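Local coordinates for protein lovastatin nonaketide synthase, polyketide synthase component (Aspergillus terreus, PDB 7CPX) that builds the polyketide chain of the lovastatin precursor dihydromonacolin L from malonyl-CoA, with reduction, dehydration and methylation steps on a homodimeric multidomain enzyme, at residues P965-W970 / M1008-H1013; G1056-F1062 / G1080-I1086; C1164-L1168 / L1206-L1212. The protein carries 2 engineered substitutions. All blocks are in the same frame, centred on the assembly; numbering follows the deposited sequence.

Contact 1: residues P965-W970 / M1008-H1013; sequences PLSFQW and MIAGTH
Ile-1009, on the helix that the sheet of a hotdog fold wraps around, meets both aromatic rings of residues 965-970, chiefly through CG1. This carbon lies over one face of the Phe-968 ring, 3.8 Å from the centroid and 18° off the normal, which makes a CH-pi contact. The same CG1 reaches the six-membered end of Trp-970 at the edge, near the ring plane, 3.5 Å from CH2. Beside it, Met-1008 CB packs on Trp-970 CZ2 at 3.6 Å; its sulfur forms an oblique Met-aromatic contact with the indole, though the modelled detail there is doubtful. Thr-1012 brings CG2 to the rim of Phe-968, in plane and 3.8 Å from CZ. Where the helix ends, His-1013 NE2 gives Pro-965 O a weak, bent hydrogen bond of 2.6 Å, the oxygen lying near the imidazole plane. Farther out, Trp-970 and Phe-968 both pack on Leu-959, and Gln-969 NE2 bonds Tyr-962 O of the second subunit. Within the helix, Thr-1012 is held by its own hydroxyl: with chi1 at -58°, CG2 stands anti to the backbone N while OG1 turns back to bond Met-1008 O at 2.8 Å.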
loop_
_atom_site.group_PDB
_atom_site.type_symbol
_atom_site.label_atom_id
_atom_site.label_comp_id
_atom_site.label_asym_id
_atom_site.label_seq_id
_atom_site.Cartn_x
_atom_site.Cartn_y
_atom_site.Cartn_z
ATOM N N PRO A 965 -9.454 0.372 6.108
ATOM C CA PRO A 965 -10.550 -0.605 6.036
ATOM C C PRO A 965 -10.984 -0.893 4.614
ATOM O O PRO A 965 -11.595 -1.939 4.366
ATOM C CB PRO A 965 -11.673 0.061 6.842
ATOM C CG PRO A 965 -10.987 1.060 7.710
ATOM C CD PRO A 965 -9.816 1.546 6.919
ATOM N N LEU A 966 -10.695 0.008 3.673
ATOM C CA LEU A 966 -11.028 -0.200 2.273
ATOM C C LEU A 966 -9.841 -0.646 1.432
ATOM O O LEU A 966 -10.046 -1.222 0.359
ATOM C CB LEU A 966 -11.610 1.084 1.666
ATOM C CG LEU A 966 -13.059 1.422 2.025
ATOM C CD1 LEU A 966 -14.002 0.337 1.535
ATOM C CD2 LEU A 966 -13.224 1.637 3.522
ATOM N N SER A 967 -8.616 -0.395 1.887
ATOM C CA SER A 967 -7.419 -0.808 1.171
ATOM C C SER A 967 -6.414 -1.367 2.165
ATOM O O SER A 967 -6.182 -0.778 3.223
ATOM C CB SER A 967 -6.799 0.359 0.398
ATOM O OG SER A 967 -5.611 -0.044 -0.260
ATOM N N PHE A 968 -5.814 -2.501 1.812
ATOM C CA PHE A 968 -4.911 -3.224 2.689
ATOM C C PHE A 968 -3.690 -3.645 1.891
ATOM O O PHE A 968 -3.768 -3.847 0.679
ATOM C CB PHE A 968 -5.583 -4.468 3.283
ATOM C CG PHE A 968 -6.867 -4.184 4.009
ATOM C CD1 PHE A 968 -8.018 -3.875 3.311
ATOM C CD2 PHE A 968 -6.925 -4.250 5.388
ATOM C CE1 PHE A 968 -9.200 -3.618 3.973
ATOM C CE2 PHE A 968 -8.105 -3.998 6.057
ATOM C CZ PHE A 968 -9.246 -3.683 5.348
ATOM N N GLN A 969 -2.564 -3.797 2.584
ATOM C CA GLN A 969 -1.352 -4.306 1.949
ATOM C C GLN A 969 -0.570 -5.083 3.003
ATOM O O GLN A 969 0.139 -4.488 3.819
ATOM C CB GLN A 969 -0.520 -3.181 1.351
ATOM C CG GLN A 969 0.628 -3.672 0.493
ATOM C CD GLN A 969 1.299 -2.555 -0.277
ATOM O OE1 GLN A 969 1.153 -1.381 0.058
ATOM N NE2 GLN A 969 2.037 -2.916 -1.320
ATOM N N TRP A 970 -0.708 -6.404 2.981
ATOM C CA TRP A 970 0.056 -7.259 3.874
ATOM C C TRP A 970 1.455 -7.464 3.314
ATOM O O TRP A 970 1.618 -7.909 2.174
ATOM C CB TRP A 970 -0.639 -8.605 4.059
ATOM C CG TRP A 970 -1.943 -8.508 4.766
ATOM C CD1 TRP A 970 -2.168 -8.682 6.097
ATOM C CD2 TRP A 970 -3.211 -8.216 4.180
ATOM N NE1 TRP A 970 -3.499 -8.516 6.378
ATOM C CE2 TRP A 970 -4.163 -8.227 5.216
ATOM C CE3 TRP A 970 -3.635 -7.944 2.878
ATOM C CZ2 TRP A 970 -5.511 -7.978 4.989
ATOM C CZ3 TRP A 970 -4.969 -7.697 2.658
ATOM C CH2 TRP A 970 -5.892 -7.715 3.705
ATOM N N MET A 1008 -9.283 -11.325 6.744
ATOM C CA MET A 1008 -8.859 -10.187 7.551
ATOM C C MET A 1008 -9.644 -8.933 7.194
ATOM O O MET A 1008 -9.970 -8.136 8.080
ATOM C CB MET A 1008 -7.361 -9.947 7.379
ATOM C CG MET A 1008 -6.498 -11.095 7.877
ATOM S SD MET A 1008 -4.746 -10.683 7.970
ATOM C CE MET A 1008 -4.732 -9.576 9.378
ATOM N N ILE A 1009 -9.952 -8.740 5.913
ATOM C CA ILE A 1009 -10.752 -7.593 5.504
ATOM C C ILE A 1009 -12.150 -7.683 6.094
ATOM O O ILE A 1009 -12.685 -6.696 6.613
ATOM C CB ILE A 1009 -10.793 -7.496 3.970
ATOM C CG1 ILE A 1009 -9.394 -7.210 3.431
ATOM C CG2 ILE A 1009 -11.760 -6.412 3.536
ATOM C CD1 ILE A 1009 -9.253 -7.409 1.949
ATOM N N ALA A 1010 -12.765 -8.864 6.026
ATOM C CA ALA A 1010 -14.094 -9.033 6.602
ATOM C C ALA A 1010 -14.070 -8.779 8.101
ATOM O O ALA A 1010 -14.973 -8.132 8.646
ATOM C CB ALA A 1010 -14.620 -10.434 6.299
ATOM N N GLY A 1011 -13.040 -9.277 8.787
ATOM C CA GLY A 1011 -12.904 -8.991 10.205
ATOM C C GLY A 1011 -12.749 -7.509 10.477
ATOM O O GLY A 1011 -13.270 -6.989 11.468
ATOM N N THR A 1012 -12.028 -6.806 9.600
ATOM C CA THR A 1012 -11.887 -5.363 9.744
ATOM C C THR A 1012 -13.239 -4.669 9.679
ATOM O O THR A 1012 -13.458 -3.667 10.369
ATOM C CB THR A 1012 -10.959 -4.817 8.658
ATOM O OG1 THR A 1012 -9.686 -5.469 8.741
ATOM C CG2 THR A 1012 -10.770 -3.318 8.818
ATOM N N HIS A 1013 -14.150 -5.184 8.861
ATOM C CA HIS A 1013 -15.514 -4.682 8.778
ATOM C C HIS A 1013 -16.464 -5.428 9.705
ATOM O O HIS A 1013 -17.680 -5.237 9.612
ATOM C CB HIS A 1013 -16.019 -4.770 7.336
ATOM C CG HIS A 1013 -15.231 -3.943 6.370
ATOM N ND1 HIS A 1013 -15.447 -2.593 6.197
ATOM C CD2 HIS A 1013 -14.227 -4.274 5.524
ATOM C CE1 HIS A 1013 -14.611 -2.127 5.287
ATOM N NE2 HIS A 1013 -13.860 -3.127 4.862
#

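Contact 2: residues G1056-F1062 / G1080-I1086; sequences GSMTISF and GQLALTI
Residues 1057-1062 and 1080-1086 run antiparallel, their axes 4.5 Å apart at closest approach and 160° between directions, with Ile-1060 and Leu-1082 forming a hydrogen-bonded pair. Ile-1060 N bonds Leu-1082 O at 2.9 Å, and Leu-1082 N returns a bond to Ile-1060 O. Toward Gly-1056, Leu-1084 N still gives Met-1058 O a straight bond, but the return bond is weak. On the other side of their strand, Gly-1056, with positive phi, and Ser-1057 together face Ala-1052 of the neighbouring strand 1040-1052 in a G1 bulge, and Ser-1057 OG bonds Arg-1050. This hairpin belongs to the N-terminal hotdog of the dehydratase domain, and one of its faces lies against helix 995-1012. On that face the side chains of Ile-1060 and Leu-1084 cross at about a right angle, CD1 of the first 3.8 Å from CD2 of the second, and Met-1058 CE meets Ile-1086 CD1 at 4.1 Å. Farther along, Phe-1062 has chi1 of 75°, which sets CG between the backbone N and carbonyl carbon and folds the ring over its bonded partner, glycine. Gly-1080 N sits 3.7 Å above the ring plane, over its centre, while Leu-1082 CD1 touches Phe-1062 CD2 at 3.6 Å.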
loop_
_atom_site.group_PDB
_atom_site.type_symbol
_atom_site.label_atom_id
_atom_site.label_comp_id
_atom_site.label_asym_id
_atom_site.label_seq_id
_atom_site.Cartn_x
_atom_site.Cartn_y
_atom_site.Cartn_z
ATOM N N GLY A 1056 -24.827 -7.679 1.193
ATOM C CA GLY A 1056 -24.186 -8.914 1.593
ATOM C C GLY A 1056 -23.032 -9.332 0.717
ATOM O O GLY A 1056 -22.753 -10.529 0.615
ATOM N N SER A 1057 -22.351 -8.384 0.075
ATOM C CA SER A 1057 -21.280 -8.719 -0.852
ATOM C C SER A 1057 -20.074 -7.821 -0.617
ATOM O O SER A 1057 -20.183 -6.726 -0.059
ATOM C CB SER A 1057 -21.743 -8.599 -2.310
ATOM O OG SER A 1057 -22.338 -7.339 -2.558
ATOM N N MET A 1058 -18.913 -8.314 -1.032
ATOM C CA MET A 1058 -17.690 -7.524 -0.949
ATOM C C MET A 1058 -16.755 -7.933 -2.075
ATOM O O MET A 1058 -16.289 -9.074 -2.110
ATOM C CB MET A 1058 -17.020 -7.705 0.410
ATOM C CG MET A 1058 -15.782 -6.861 0.599
ATOM S SD MET A 1058 -15.141 -6.921 2.283
ATOM C CE MET A 1058 -16.386 -5.979 3.160
ATOM N N THR A 1059 -16.486 -7.004 -2.986
ATOM C CA THR A 1059 -15.588 -7.230 -4.111
ATOM C C THR A 1059 -14.253 -6.552 -3.838
ATOM O O THR A 1059 -14.205 -5.345 -3.572
ATOM C CB THR A 1059 -16.192 -6.704 -5.413
ATOM O OG1 THR A 1059 -17.499 -7.260 -5.596
ATOM C CG2 THR A 1059 -15.316 -7.086 -6.595
ATOM N N ILE A 1060 -13.177 -7.333 -3.921
ATOM C CA ILE A 1060 -11.845 -6.901 -3.513
ATOM C C ILE A 1060 -10.822 -7.294 -4.567
ATOM O O ILE A 1060 -10.501 -8.474 -4.721
ATOM C CB ILE A 1060 -11.462 -7.514 -2.152
ATOM C CG1 ILE A 1060 -12.625 -7.413 -1.163
ATOM C CG2 ILE A 1060 -10.230 -6.831 -1.590
ATOM C CD1 ILE A 1060 -12.340 -8.067 0.166
ATOM N N SER A 1061 -10.288 -6.317 -5.288
ATOM C CA SER A 1061 -9.201 -6.609 -6.211
ATOM C C SER A 1061 -7.915 -6.838 -5.430
ATOM O O SER A 1061 -7.499 -5.996 -4.632
ATOM C CB SER A 1061 -9.022 -5.461 -7.203
ATOM O OG SER A 1061 -10.210 -5.232 -7.939
ATOM N N PHE A 1062 -7.278 -7.983 -5.663
ATOM C CA PHE A 1062 -6.097 -8.364 -4.907
ATOM C C PHE A 1062 -4.945 -8.635 -5.861
ATOM O O PHE A 1062 -5.140 -9.104 -6.984
ATOM C CB PHE A 1062 -6.358 -9.595 -4.025
ATOM C CG PHE A 1062 -6.419 -10.889 -4.784
ATOM C CD1 PHE A 1062 -5.286 -11.660 -4.946
ATOM C CD2 PHE A 1062 -7.610 -11.344 -5.320
ATOM C CE1 PHE A 1062 -5.330 -12.851 -5.636
ATOM C CE2 PHE A 1062 -7.663 -12.539 -6.010
ATOM C CZ PHE A 1062 -6.521 -13.293 -6.170
ATOM N N GLY A 1080 -6.019 -10.983 -9.026
ATOM C CA GLY A 1080 -7.371 -11.486 -9.181
ATOM C C GLY A 1080 -8.358 -10.623 -8.422
ATOM O O GLY A 1080 -8.037 -9.509 -8.006
ATOM N N GLN A 1081 -9.560 -11.164 -8.237
ATOM C CA GLN A 1081 -10.607 -10.507 -7.474
ATOM C C GLN A 1081 -11.125 -11.478 -6.426
ATOM O O GLN A 1081 -10.980 -12.691 -6.558
ATOM C CB GLN A 1081 -11.766 -10.050 -8.371
ATOM C CG GLN A 1081 -11.340 -9.533 -9.734
ATOM C CD GLN A 1081 -10.506 -8.274 -9.648
ATOM O OE1 GLN A 1081 -10.660 -7.477 -8.725
ATOM N NE2 GLN A 1081 -9.612 -8.090 -10.612
ATOM N N LEU A 1082 -11.734 -10.932 -5.382
ATOM C CA LEU A 1082 -12.366 -11.713 -4.332
ATOM C C LEU A 1082 -13.807 -11.255 -4.184
ATOM O O LEU A 1082 -14.069 -10.057 -4.055
ATOM C CB LEU A 1082 -11.628 -11.556 -3.002
ATOM C CG LEU A 1082 -10.210 -12.119 -2.940
ATOM C CD1 LEU A 1082 -9.296 -11.177 -2.187
ATOM C CD2 LEU A 1082 -10.221 -13.476 -2.272
ATOM N N ALA A 1083 -14.731 -12.205 -4.197
ATOM C CA ALA A 1083 -16.149 -11.942 -3.993
ATOM C C ALA A 1083 -16.560 -12.642 -2.706
ATOM O O ALA A 1083 -16.662 -13.871 -2.664
ATOM C CB ALA A 1083 -16.979 -12.425 -5.179
ATOM N N LEU A 1084 -16.780 -11.862 -1.659
ATOM C CA LEU A 1084 -17.119 -12.386 -0.347
ATOM C C LEU A 1084 -18.615 -12.220 -0.126
ATOM O O LEU A 1084 -19.133 -11.100 -0.180
ATOM C CB LEU A 1084 -16.343 -11.658 0.750
ATOM C CG LEU A 1084 -14.834 -11.870 0.880
ATOM C CD1 LEU A 1084 -14.126 -11.709 -0.448
ATOM C CD2 LEU A 1084 -14.283 -10.881 1.890
ATOM N N THR A 1085 -19.302 -13.336 0.097
ATOM C CA THR A 1085 -20.660 -13.325 0.618
ATOM C C THR A 1085 -20.557 -13.352 2.135
ATOM O O THR A 1085 -20.043 -14.320 2.705
ATOM C CB THR A 1085 -21.458 -14.519 0.100
ATOM O OG1 THR A 1085 -21.478 -14.501 -1.332
ATOM C CG2 THR A 1085 -22.888 -14.485 0.625
ATOM N N ILE A 1086 -21.045 -12.292 2.782
ATOM C CA ILE A 1086 -20.708 -11.989 4.164
ATOM C C ILE A 1086 -21.973 -11.814 4.991
ATOM O O ILE A 1086 -23.075 -11.634 4.467
ATOM C CB ILE A 1086 -19.839 -10.719 4.267
ATOM C CG1 ILE A 1086 -20.416 -9.615 3.377
ATOM C CG2 ILE A 1086 -18.413 -11.028 3.876
ATOM C CD1 ILE A 1086 -19.738 -8.276 3.536
#

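Contact 3: residues C1164-L1168 / L1206-L1212; sequences CPLLL and LVPSLCL
Leu-1167 and Leu-1206 are brought together by different first torsions: Leu-1167 holds CG beside its backbone N and anti to the carbonyl carbon (chi1 -67°), while Leu-1206 extends CG directly opposite its own N (chi1 180°). The two side chains cross at a slant, with Leu-1167 CD1 4.0 Å from Leu-1206 CD2. The other methyl of Leu-1167 turns to the helix. CD2 lies 3.3 Å from Pro-1208 CB, the leucine running alongside the proline and pointing the same way, and is 4.0 Å from Leu-1212 CG. One branched tip therefore fits against the first turn of helix 1208-1217, touching residues that stand one turn apart on it. Val-1207 occupies the N-cap position of this helix, and its carbonyl oxygen accepts a hydrogen bond from Cys-1211 N at 3.0 Å.

No hydrogen bond joins the two segments; two carbonyl oxygens of 1164-1168 face carbon across the contact. Leu-1166 O lies 3.6 Å from Leu-1212 CD2, and Leu-1167 O lies 3.5 Å from Cys-1211 CB. Leu-1168 also meets Leu-1206, methyl to methyl, but the modelled separation is doubtful.

All of this lies in the C-terminal hotdog of the dehydratase domain, and it borders the N-terminal one. Glu-1004 of helix 995-1012 accepts a hydrogen bond from Leu-1167 N, and Met-1003 of that helix touches both Leu-1167 and Leu-1206. Strand 1016-1027 supplies Leu-1020 to Leu-1167 and Val-1017 to Pro-1208, while Phe-1251 of strand 1249-1260 packs on Leu-1168 and Leu-1206.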
loop_
_atom_site.group_PDB
_atom_site.type_symbol
_atom_site.label_atom_id
_atom_site.label_comp_id
_atom_site.label_asym_id
_atom_site.label_seq_id
_atom_site.Cartn_x
_atom_site.Cartn_y
_atom_site.Cartn_z
ATOM N N CYS A 1164 -4.743 -19.512 15.663
ATOM C CA CYS A 1164 -5.977 -19.861 14.981
ATOM C C CYS A 1164 -5.663 -20.547 13.661
ATOM O O CYS A 1164 -4.624 -20.278 13.049
ATOM C CB CYS A 1164 -6.837 -18.618 14.718
ATOM S SG CYS A 1164 -6.033 -17.368 13.689
ATOM N N PRO A 1165 -6.539 -21.435 13.198
ATOM C CA PRO A 1165 -6.286 -22.128 11.933
ATOM C C PRO A 1165 -6.557 -21.241 10.729
ATOM O O PRO A 1165 -7.308 -20.266 10.794
ATOM C CB PRO A 1165 -7.262 -23.308 11.980
ATOM C CG PRO A 1165 -8.397 -22.805 12.790
ATOM C CD PRO A 1165 -7.803 -21.875 13.818
ATOM N N LEU A 1166 -5.924 -21.601 9.618
ATOM C CA LEU A 1166 -6.155 -20.936 8.347
ATOM C C LEU A 1166 -7.227 -21.674 7.553
ATOM O O LEU A 1166 -7.557 -22.829 7.829
ATOM C CB LEU A 1166 -4.864 -20.859 7.530
ATOM C CG LEU A 1166 -3.899 -19.728 7.892
ATOM C CD1 LEU A 1166 -3.381 -19.883 9.311
ATOM C CD2 LEU A 1166 -2.748 -19.680 6.902
ATOM N N LEU A 1167 -7.772 -20.982 6.552
ATOM C CA LEU A 1167 -8.783 -21.596 5.699
ATOM C C LEU A 1167 -8.238 -22.845 5.025
ATOM O O LEU A 1167 -8.862 -23.912 5.063
ATOM C CB LEU A 1167 -9.256 -20.596 4.647
ATOM C CG LEU A 1167 -10.025 -19.390 5.173
ATOM C CD1 LEU A 1167 -10.304 -18.412 4.049
ATOM C CD2 LEU A 1167 -11.316 -19.843 5.829
ATOM N N LEU A 1168 -7.069 -22.730 4.405
ATOM C CA LEU A 1168 -6.474 -23.820 3.655
ATOM C C LEU A 1168 -4.987 -23.889 3.944
ATOM O O LEU A 1168 -4.312 -22.860 4.025
ATOM C CB LEU A 1168 -6.683 -23.643 2.147
ATOM C CG LEU A 1168 -8.060 -23.979 1.584
ATOM C CD1 LEU A 1168 -8.191 -23.429 0.175
ATOM C CD2 LEU A 1168 -8.281 -25.477 1.586
ATOM N N LEU A 1206 -14.557 -20.954 -2.005
ATOM C CA LEU A 1206 -14.333 -21.674 -0.764
ATOM C C LEU A 1206 -15.397 -21.311 0.262
ATOM O O LEU A 1206 -15.784 -20.144 0.393
ATOM C CB LEU A 1206 -12.941 -21.363 -0.213
ATOM C CG LEU A 1206 -12.562 -22.041 1.099
ATOM C CD1 LEU A 1206 -11.165 -22.614 1.003
ATOM C CD2 LEU A 1206 -12.646 -21.061 2.247
ATOM N N VAL A 1207 -15.868 -22.325 0.980
ATOM C CA VAL A 1207 -16.790 -22.131 2.093
ATOM C C VAL A 1207 -15.951 -22.096 3.364
ATOM O O VAL A 1207 -15.627 -23.155 3.919
ATOM C CB VAL A 1207 -17.854 -23.239 2.150
ATOM C CG1 VAL A 1207 -18.819 -22.990 3.297
ATOM C CG2 VAL A 1207 -18.608 -23.321 0.834
ATOM N N PRO A 1208 -15.577 -20.914 3.858
ATOM C CA PRO A 1208 -14.637 -20.872 4.989
ATOM C C PRO A 1208 -15.137 -21.607 6.217
ATOM O O PRO A 1208 -14.340 -22.230 6.928
ATOM C CB PRO A 1208 -14.478 -19.367 5.244
ATOM C CG PRO A 1208 -15.721 -18.767 4.710
ATOM C CD PRO A 1208 -16.067 -19.572 3.506
ATOM N N SER A 1209 -16.441 -21.556 6.486
ATOM C CA SER A 1209 -16.979 -22.262 7.643
ATOM C C SER A 1209 -16.675 -23.751 7.557
ATOM O O SER A 1209 -16.164 -24.351 8.509
ATOM C CB SER A 1209 -18.486 -22.024 7.742
ATOM O OG SER A 1209 -19.041 -22.722 8.842
ATOM N N LEU A 1210 -16.969 -24.363 6.407
ATOM C CA LEU A 1210 -16.750 -25.797 6.255
ATOM C C LEU A 1210 -15.267 -26.140 6.286
ATOM O O LEU A 1210 -14.873 -27.158 6.865
ATOM C CB LEU A 1210 -17.385 -26.288 4.957
ATOM C CG LEU A 1210 -18.904 -26.151 4.869
ATOM C CD1 LEU A 1210 -19.394 -26.566 3.494
ATOM C CD2 LEU A 1210 -19.583 -26.980 5.948
ATOM N N CYS A 1211 -14.428 -25.314 5.657
ATOM C CA CYS A 1211 -12.996 -25.589 5.663
ATOM C C CYS A 1211 -12.433 -25.537 7.077
ATOM O O CYS A 1211 -11.664 -26.416 7.481
ATOM C CB CYS A 1211 -12.267 -24.597 4.760
ATOM S SG CYS A 1211 -12.584 -24.841 3.003
ATOM N N LEU A 1212 -12.810 -24.514 7.847
ATOM C CA LEU A 1212 -12.350 -24.424 9.226
ATOM C C LEU A 1212 -12.885 -25.581 10.057
ATOM O O LEU A 1212 -12.173 -26.130 10.906
ATOM C CB LEU A 1212 -12.774 -23.087 9.833
ATOM C CG LEU A 1212 -12.188 -21.845 9.157
ATOM C CD1 LEU A 1212 -12.849 -20.587 9.691
ATOM C CD2 LEU A 1212 -10.683 -21.779 9.351
#

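Overall arrangement
Contacts 1 and 2 belong to the N-terminal hotdog and contact 3 to the C-terminal one, all within the dehydratase domain. The first two have centres 11 Å apart and pack directly on each other: Ile-1009 CD1 meets Ile-1060 CD1 at 3.6 Å, and His-1013 CD2 meets Met-1058 CE at 3.6 Å. Both also touch the second subunit. Contact 3 stands off, its centre 18 Å from that of contact 1 and 16 Å from that of contact 2, and it reaches them through helix 995-1012 and strand 1016-1027. It alone comes near an active-site residue: the side chain of Leu-1168 is about 9 Å from that of Asp-1174, the predicted proton donor for dehydration.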